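Local coordinates for flagellar regulatory protein C (Vibrio cholerae, PDB 4QHS) that probably uses ATP hydrolysis by its heptameric AAA+ domain to activate sigma-54-dependent transcription of flagellar genes, at residues A[81-93]-A[101-115]. Residues are numbered along the deposited sequence; the frame is centred on the assembly and turned at random.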
ATOM      1  N   MET A  81      21.759  -9.089  -8.733  1.00 45.41           N
ATOM      2  CA  MET A  81      22.667 -10.171  -8.368  1.00 42.63           C
ATOM      3  C   MET A  81      24.017  -9.692  -7.897  1.00 42.98           C
ATOM      4  O   MET A  81      24.889 -10.517  -7.618  1.00 36.56           O
ATOM      5  CB  MET A  81      22.853 -11.119  -9.547  1.00 38.02           C
ATOM      6  CG  MET A  81      21.623 -11.961  -9.806  1.00 39.93           C
ATOM      7  SD  MET A  81      21.422 -13.166  -8.464  1.00 53.57           S
ATOM      8  CE  MET A  81      22.861 -14.210  -8.758  1.00 48.92           C
ATOM      9  N   LEU A  82      24.186  -8.372  -7.793  1.00 38.83           N
ATOM     10  CA  LEU A  82      25.499  -7.789  -7.488  1.00 36.29           C
ATOM     11  C   LEU A  82      26.092  -8.351  -6.206  1.00 38.58           C
ATOM     12  O   LEU A  82      27.232  -8.784  -6.190  1.00 39.05           O
ATOM     13  CB  LEU A  82      25.409  -6.268  -7.370  1.00 33.92           C
ATOM     14  CG  LEU A  82      26.664  -5.547  -6.843  1.00 39.83           C
ATOM     15  CD1 LEU A  82      27.896  -5.862  -7.712  1.00 39.26           C
ATOM     16  CD2 LEU A  82      26.439  -4.021  -6.782  1.00 36.76           C
ATOM     17  N   GLU A  83      25.302  -8.330  -5.136  1.00 39.35           N
ATOM     18  CA  GLU A  83      25.741  -8.832  -3.842  1.00 36.56           C
ATOM     19  C   GLU A  83      26.061 -10.327  -3.913  1.00 39.51           C
ATOM     20  O   GLU A  83      27.078 -10.778  -3.370  1.00 38.59           O
ATOM     21  CB  GLU A  83      24.678  -8.555  -2.779  1.00 34.81           C
ATOM     22  CG  GLU A  83      24.988  -9.112  -1.420  1.00 40.86           C
ATOM     23  CD  GLU A  83      24.066  -8.538  -0.359  1.00 56.64           C
ATOM     24  OE1 GLU A  83      23.796  -7.315  -0.396  1.00 82.83           O
ATOM     25  OE2 GLU A  83      23.606  -9.298   0.509  1.00 53.59           O
ATOM     26  N   ALA A  84      25.224 -11.094  -4.603  1.00 33.65           N
ATOM     27  CA  ALA A  84      25.493 -12.529  -4.728  1.00 34.72           C
ATOM     28  C   ALA A  84      26.776 -12.791  -5.529  1.00 46.80           C
ATOM     29  O   ALA A  84      27.561 -13.688  -5.202  1.00 33.38           O
ATOM     30  CB  ALA A  84      24.327 -13.235  -5.366  1.00 35.09           C
ATOM     31  N   THR A  85      26.988 -12.009  -6.579  1.00 42.13           N
ATOM     32  CA  THR A  85      28.167 -12.188  -7.412  1.00 40.23           C
ATOM     33  C   THR A  85      29.433 -11.830  -6.636  1.00 32.96           C
ATOM     34  O   THR A  85      30.413 -12.564  -6.661  1.00 33.46           O
ATOM     35  CB  THR A  85      28.089 -11.339  -8.664  1.00 48.89           C
ATOM     36  OG1 THR A  85      27.891  -9.981  -8.275  1.00 73.81           O
ATOM     37  CG2 THR A  85      26.906 -11.755  -9.479  1.00 41.57           C
ATOM     38  N   LEU A  86      29.390 -10.720  -5.914  1.00 31.73           N
ATOM     39  CA  LEU A  86      30.543 -10.274  -5.126  1.00 35.15           C
ATOM     40  C   LEU A  86      30.956 -11.254  -4.025  1.00 40.10           C
ATOM     41  O   LEU A  86      32.137 -11.607  -3.903  1.00 35.30           O
ATOM     42  CB  LEU A  86      30.250  -8.907  -4.495  1.00 31.10           C
ATOM     43  CG  LEU A  86      30.823  -7.722  -5.268  1.00 65.61           C
ATOM     44  CD1 LEU A  86      30.423  -6.401  -4.611  1.00 66.20           C
ATOM     45  CD2 LEU A  86      32.352  -7.830  -5.410  1.00 56.86           C
ATOM     46  N   PHE A  87      29.977 -11.689  -3.230  1.00 41.28           N
ATOM     47  CA  PHE A  87      30.245 -12.482  -2.034  1.00 32.77           C
ATOM     48  C   PHE A  87      30.051 -13.973  -2.235  1.00 35.90           C
ATOM     49  O   PHE A  87      30.554 -14.780  -1.453  1.00 35.82           O
ATOM     50  CB  PHE A  87      29.357 -11.994  -0.888  1.00 33.97           C
ATOM     51  CG  PHE A  87      29.662 -10.598  -0.476  1.00 44.60           C
ATOM     52  CD1 PHE A  87      30.736 -10.327   0.350  1.00 58.04           C
ATOM     53  CD2 PHE A  87      28.908  -9.544  -0.947  1.00 50.68           C
ATOM     54  CE1 PHE A  87      31.039  -9.025   0.715  1.00 63.45           C
ATOM     55  CE2 PHE A  87      29.207  -8.243  -0.579  1.00 45.66           C
ATOM     56  CZ  PHE A  87      30.272  -7.985   0.248  1.00 51.09           C
ATOM     57  N   GLY A  88      29.329 -14.348  -3.283  1.00 39.63           N
ATOM     58  CA  GLY A  88      29.033 -15.745  -3.509  1.00 34.28           C
ATOM     59  C   GLY A  88      27.936 -16.143  -2.542  1.00 41.61           C
ATOM     60  O   GLY A  88      27.515 -15.341  -1.713  1.00 34.74           O
ATOM     61  N   TYR A  89      27.490 -17.390  -2.627  1.00 35.92           N
ATOM     62  CA  TYR A  89      26.367 -17.838  -1.831  1.00 44.69           C
ATOM     63  C   TYR A  89      26.349 -19.349  -1.706  1.00 45.24           C
ATOM     64  O   TYR A  89      27.011 -20.070  -2.460  1.00 38.49           O
ATOM     65  CB  TYR A  89      25.047 -17.351  -2.438  1.00 42.21           C
ATOM     66  CG  TYR A  89      24.908 -17.633  -3.924  1.00 40.32           C
ATOM     67  CD1 TYR A  89      25.411 -16.738  -4.869  1.00 45.23           C
ATOM     68  CD2 TYR A  89      24.287 -18.794  -4.381  1.00 43.32           C
ATOM     69  CE1 TYR A  89      25.291 -16.987  -6.228  1.00 45.52           C
ATOM     70  CE2 TYR A  89      24.167 -19.054  -5.741  1.00 44.33           C
ATOM     71  CZ  TYR A  89      24.667 -18.144  -6.660  1.00 48.48           C
ATOM     72  OH  TYR A  89      24.544 -18.381  -8.010  1.00 54.15           O
ATOM     73  N   GLU A  90      25.588 -19.817  -0.732  1.00 39.21           N
ATOM     74  CA  GLU A  90      25.356 -21.235  -0.566  1.00 48.67           C
ATOM     75  C   GLU A  90      23.981 -21.565  -1.120  1.00 49.92           C
ATOM     76  O   GLU A  90      23.138 -20.677  -1.289  1.00 45.78           O
ATOM     77  CB  GLU A  90      25.497 -21.630   0.904  1.00 41.96           C
ATOM     78  CG  GLU A  90      26.918 -21.379   1.440  1.00 49.84           C
ATOM     79  CD  GLU A  90      27.966 -22.309   0.823  1.00 60.38           C
ATOM     80  OE1 GLU A  90      27.622 -23.446   0.430  1.00 72.08           O
ATOM     81  OE2 GLU A  90      29.144 -21.910   0.737  1.00 62.14           O
ATOM     82  N   LYS A  91      23.779 -22.834  -1.452  1.00 54.30           N
ATOM     83  CA  LYS A  91      22.517 -23.277  -2.010  1.00 48.37           C
ATOM     84  C   LYS A  91      21.419 -22.851  -1.049  1.00 51.50           C
ATOM     85  O   LYS A  91      21.560 -23.010   0.160  1.00 62.46           O
ATOM     86  CB  LYS A  91      22.527 -24.797  -2.233  1.00 51.20           C
ATOM     87  CG  LYS A  91      21.261 -25.344  -2.880  1.00 57.97           C
ATOM     88  CD  LYS A  91      21.365 -26.850  -3.157  1.00 60.14           C
ATOM     89  CE  LYS A  91      20.103 -27.362  -3.857  1.00 67.13           C
ATOM     90  NZ  LYS A  91      20.089 -28.839  -4.061  1.00 74.74           N
ATOM     91  N   GLY A  92      20.360 -22.248  -1.581  1.00 51.16           N
ATOM     92  CA  GLY A  92      19.238 -21.812  -0.767  1.00 49.78           C
ATOM     93  C   GLY A  92      19.380 -20.441  -0.110  1.00 55.64           C
ATOM     94  O   GLY A  92      18.483 -20.031   0.615  1.00 54.93           O
ATOM     95  N   ALA A  93      20.453 -19.710  -0.353  1.00 46.38           N
ATOM     96  CA  ALA A  93      20.641 -18.439   0.325  1.00 48.60           C
ATOM     97  C   ALA A  93      19.576 -17.421  -0.003  1.00 51.58           C
ATOM     98  O   ALA A  93      19.205 -16.627   0.808  1.00 53.60           O
ATOM     99  CB  ALA A  93      21.987 -17.879   0.046  1.00 46.95           C
ATOM    100  N   CYS A 101      28.227 -21.192  -5.079  1.00 48.39           N
ATOM    101  CA  CYS A 101      28.912 -20.388  -6.067  1.00 47.17           C
ATOM    102  C   CYS A 101      29.883 -19.469  -5.365  1.00 45.36           C
ATOM    103  O   CYS A 101      29.530 -18.799  -4.451  1.00 51.95           O
ATOM    104  CB  CYS A 101      27.895 -19.585  -6.863  1.00 57.02           C
ATOM    105  SG  CYS A 101      28.494 -18.445  -8.082  1.00 62.67           S
ATOM    106  N   PRO A 102      31.118 -19.441  -5.790  1.00 42.72           N
ATOM    107  CA  PRO A 102      32.091 -18.595  -5.130  1.00 37.36           C
ATOM    108  C   PRO A 102      31.988 -17.167  -5.594  1.00 42.57           C
ATOM    109  O   PRO A 102      31.598 -16.910  -6.698  1.00 40.71           O
ATOM    110  CB  PRO A 102      33.406 -19.215  -5.544  1.00 41.63           C
ATOM    111  CG  PRO A 102      33.124 -19.879  -6.778  1.00 44.82           C
ATOM    112  CD  PRO A 102      31.754 -20.376  -6.711  1.00 45.50           C
ATOM    113  N   GLY A 103      32.335 -16.243  -4.727  1.00 41.37           N
ATOM    114  CA  GLY A 103      32.327 -14.850  -5.091  1.00 41.55           C
ATOM    115  C   GLY A 103      33.515 -14.387  -5.900  1.00 48.78           C
ATOM    116  O   GLY A 103      34.460 -15.106  -6.110  1.00 39.00           O
ATOM    117  N   LYS A 104      33.455 -13.142  -6.316  1.00 46.30           N
ATOM    118  CA  LYS A 104      34.539 -12.517  -7.015  1.00 39.40           C
ATOM    119  C   LYS A 104      35.741 -12.314  -6.145  1.00 43.02           C
ATOM    120  O   LYS A 104      36.835 -12.401  -6.612  1.00 42.42           O
ATOM    121  CB  LYS A 104      34.114 -11.186  -7.573  1.00 43.44           C
ATOM    122  CG  LYS A 104      33.045 -11.267  -8.582  1.00 49.65           C
ATOM    123  CD  LYS A 104      33.499 -11.908  -9.820  1.00 49.87           C
ATOM    124  CE  LYS A 104      33.175 -11.019 -10.961  1.00 63.56           C
ATOM    125  NZ  LYS A 104      32.705 -11.761 -12.138  1.00 76.76           N
ATOM    126  N   PHE A 105      35.536 -12.093  -4.869  1.00 35.88           N
ATOM    127  CA  PHE A 105      36.657 -11.958  -3.987  1.00 36.31           C
ATOM    128  C   PHE A 105      37.417 -13.249  -3.875  1.00 36.07           C
ATOM    129  O   PHE A 105      38.599 -13.236  -3.774  1.00 43.42           O
ATOM    130  CB  PHE A 105      36.215 -11.469  -2.616  1.00 40.07           C
ATOM    131  CG  PHE A 105      35.872 -10.030  -2.576  1.00 36.52           C
ATOM    132  CD1 PHE A 105      36.840  -9.087  -2.648  1.00 44.87           C
ATOM    133  CD2 PHE A 105      34.588  -9.623  -2.475  1.00 34.51           C
ATOM    134  CE1 PHE A 105      36.523  -7.795  -2.617  1.00 50.41           C
ATOM    135  CE2 PHE A 105      34.290  -8.329  -2.448  1.00 42.99           C
ATOM    136  CZ  PHE A 105      35.252  -7.419  -2.516  1.00 41.82           C
ATOM    137  N   GLU A 106      36.716 -14.364  -3.895  1.00 36.24           N
ATOM    138  CA  GLU A 106      37.349 -15.682  -3.871  1.00 43.86           C
ATOM    139  C   GLU A 106      38.180 -15.927  -5.128  1.00 43.30           C
ATOM    140  O   GLU A 106      39.309 -16.412  -5.048  1.00 51.93           O
ATOM    141  CB  GLU A 106      36.315 -16.801  -3.734  1.00 45.71           C
ATOM    142  CG  GLU A 106      35.606 -16.911  -2.404  1.00 47.84           C
ATOM    143  CD  GLU A 106      34.524 -17.991  -2.435  1.00 53.04           C
ATOM    144  OE1 GLU A 106      33.328 -17.644  -2.287  1.00 47.50           O
ATOM    145  OE2 GLU A 106      34.874 -19.183  -2.630  1.00 51.62           O
ATOM    146  N   GLN A 107      37.644 -15.569  -6.267  1.00 38.23           N
ATOM    147  CA  GLN A 107      38.333 -15.783  -7.503  1.00 44.69           C
ATOM    148  C   GLN A 107      39.559 -14.931  -7.658  1.00 43.32           C
ATOM    149  O   GLN A 107      40.386 -15.236  -8.455  1.00 50.00           O
ATOM    150  CB  GLN A 107      37.427 -15.506  -8.671  1.00 50.40           C
ATOM    151  CG  GLN A 107      36.292 -16.423  -8.787  1.00 60.88           C
ATOM    152  CD  GLN A 107      35.237 -15.863  -9.661  1.00 76.75           C
ATOM    153  OE1 GLN A 107      35.448 -15.627 -10.829  1.00 82.52           O
ATOM    154  NE2 GLN A 107      34.094 -15.626  -9.102  1.00 88.73           N
ATOM    155  N   ALA A 108      39.650 -13.860  -6.894  1.00 36.54           N
ATOM    156  CA  ALA A 108      40.704 -12.868  -7.033  1.00 40.22           C
ATOM    157  C   ALA A 108      41.809 -13.138  -6.045  1.00 44.51           C
ATOM    158  O   ALA A 108      42.757 -12.351  -5.924  1.00 44.92           O
ATOM    159  CB  ALA A 108      40.153 -11.451  -6.828  1.00 33.10           C
ATOM    160  N   GLN A 109      41.657 -14.245  -5.329  1.00 44.33           N
ATOM    161  CA  GLN A 109      42.589 -14.646  -4.289  1.00 48.67           C
ATOM    162  C   GLN A 109      44.021 -14.589  -4.809  1.00 54.34           C
ATOM    163  O   GLN A 109      44.333 -15.146  -5.863  1.00 51.91           O
ATOM    164  CB  GLN A 109      42.248 -16.059  -3.783  1.00 53.25           C
ATOM    165  CG  GLN A 109      42.923 -16.443  -2.469  1.00 64.48           C
ATOM    166  CD  GLN A 109      42.400 -15.638  -1.287  1.00 64.68           C
ATOM    167  OE1 GLN A 109      42.760 -14.473  -1.105  1.00 59.73           O
ATOM    168  NE2 GLN A 109      41.540 -16.257  -0.480  1.00 60.23           N
ATOM    169  N   GLY A 110      44.879 -13.880  -4.086  1.00 58.95           N
ATOM    170  CA  GLY A 110      46.277 -13.769  -4.471  1.00 53.63           C
ATOM    171  C   GLY A 110      46.498 -12.763  -5.579  1.00 51.59           C
ATOM    172  O   GLY A 110      47.641 -12.524  -5.968  1.00 53.71           O
ATOM    173  N   GLY A 111      45.413 -12.165  -6.078  1.00 48.52           N
ATOM    174  CA  GLY A 111      45.502 -11.206  -7.170  1.00 48.33           C
ATOM    175  C   GLY A 111      44.879  -9.837  -6.922  1.00 49.21           C
ATOM    176  O   GLY A 111      45.146  -9.194  -5.906  1.00 46.11           O
ATOM    177  N   THR A 112      44.053  -9.391  -7.866  1.00 35.11           N
ATOM    178  CA  THR A 112      43.466  -8.049  -7.826  1.00 33.01           C
ATOM    179  C   THR A 112      42.012  -8.067  -8.237  1.00 32.92           C
ATOM    180  O   THR A 112      41.624  -8.788  -9.169  1.00 40.54           O
ATOM    181  CB  THR A 112      44.224  -7.071  -8.757  1.00 38.80           C
ATOM    182  OG1 THR A 112      45.569  -6.950  -8.308  1.00 39.79           O
ATOM    183  CG2 THR A 112      43.587  -5.704  -8.749  1.00 38.91           C
ATOM    184  N   ILE A 113      41.179  -7.320  -7.549  1.00 34.60           N
ATOM    185  CA  ILE A 113      39.807  -7.160  -7.966  1.00 30.39           C
ATOM    186  C   ILE A 113      39.532  -5.714  -8.307  1.00 36.91           C
ATOM    187  O   ILE A 113      39.988  -4.832  -7.644  1.00 31.13           O
ATOM    188  CB  ILE A 113      38.812  -7.701  -6.938  1.00 31.67           C
ATOM    189  CG1 ILE A 113      37.403  -7.708  -7.511  1.00 32.18           C
ATOM    190  CG2 ILE A 113      38.810  -6.887  -5.730  1.00 27.51           C
ATOM    191  CD1 ILE A 113      36.460  -8.587  -6.793  1.00 28.04           C
ATOM    192  N   LEU A 114      38.814  -5.504  -9.389  1.00 29.32           N
ATOM    193  CA  LEU A 114      38.388  -4.206  -9.811  1.00 33.80           C
ATOM    194  C   LEU A 114      36.909  -4.045  -9.592  1.00 37.04           C
ATOM    195  O   LEU A 114      36.129  -4.757 -10.137  1.00 38.41           O
ATOM    196  CB  LEU A 114      38.707  -3.986 -11.272  1.00 33.93           C
ATOM    197  CG  LEU A 114      37.987  -2.836 -11.949  1.00 35.95           C
ATOM    198  CD1 LEU A 114      38.272  -1.552 -11.277  1.00 31.29           C
ATOM    199  CD2 LEU A 114      38.419  -2.764 -13.337  1.00 36.01           C
ATOM    200  N   LEU A 115      36.537  -3.089  -8.772  1.00 34.41           N
ATOM    201  CA  LEU A 115      35.151  -2.816  -8.541  1.00 35.79           C
ATOM    202  C   LEU A 115      34.751  -1.577  -9.289  1.00 44.19           C
ATOM    203  O   LEU A 115      34.889  -0.497  -8.803  1.00 40.64           O
ATOM    204  CB  LEU A 115      34.887  -2.645  -7.069  1.00 32.73           C
ATOM    205  CG  LEU A 115      35.385  -3.755  -6.189  1.00 32.49           C
ATOM    206  CD1 LEU A 115      35.364  -3.261  -4.829  1.00 37.35           C
ATOM    207  CD2 LEU A 115      34.521  -4.937  -6.308  1.00 27.98           C
TER
HETATM  208  O   HOH W   1      33.819 -13.306  -2.887  1.00 58.22           O
HETATM  209  O   HOH W   2      32.884 -15.466  -0.726  1.00 43.60           O
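Y89 and C101 pair at the base of the L1 loop, the GAFTGA-bearing insertion of sigma-54 activators that in relatives contacts the sigma factor. Their backbones form an antiparallel hydrogen-bonded pair, Y89 N to C101 O and C101 N to Y89 O, both 3.1 Å. The phenol folds across to its neighbour because Y89 CG sits between the backbone N and the carbonyl carbon (chi1 50°). C101 CB then lies over one ring face, 3.9 Å from the centroid, as a CH-pi contact, with SG oblique to the ring; a slim side chain suits so close an approach. R144 of a second subunit packs on C101.

Glycines bring the chains together, since a CB on either would collide with the backbone opposite: G88 turns out of helix 82-87 with positive phi, and G103, whose CA lies 3.5 Å from G88 N, takes the N-cap position of helix 104-107. K104 N bonds T85 O at 3.1 Å. Beside them, L86 sets its CD2 methyl against both F105 CE2 (3.6 Å) and L115 CD2 (3.7 Å), joining helix 82-87 to helix 104-107 and the central parallel sheet. E106, salt-bridged to R140, reaches its own helix start, where OE1 accepts G103 N at 3.0 Å from above the carboxylate plane.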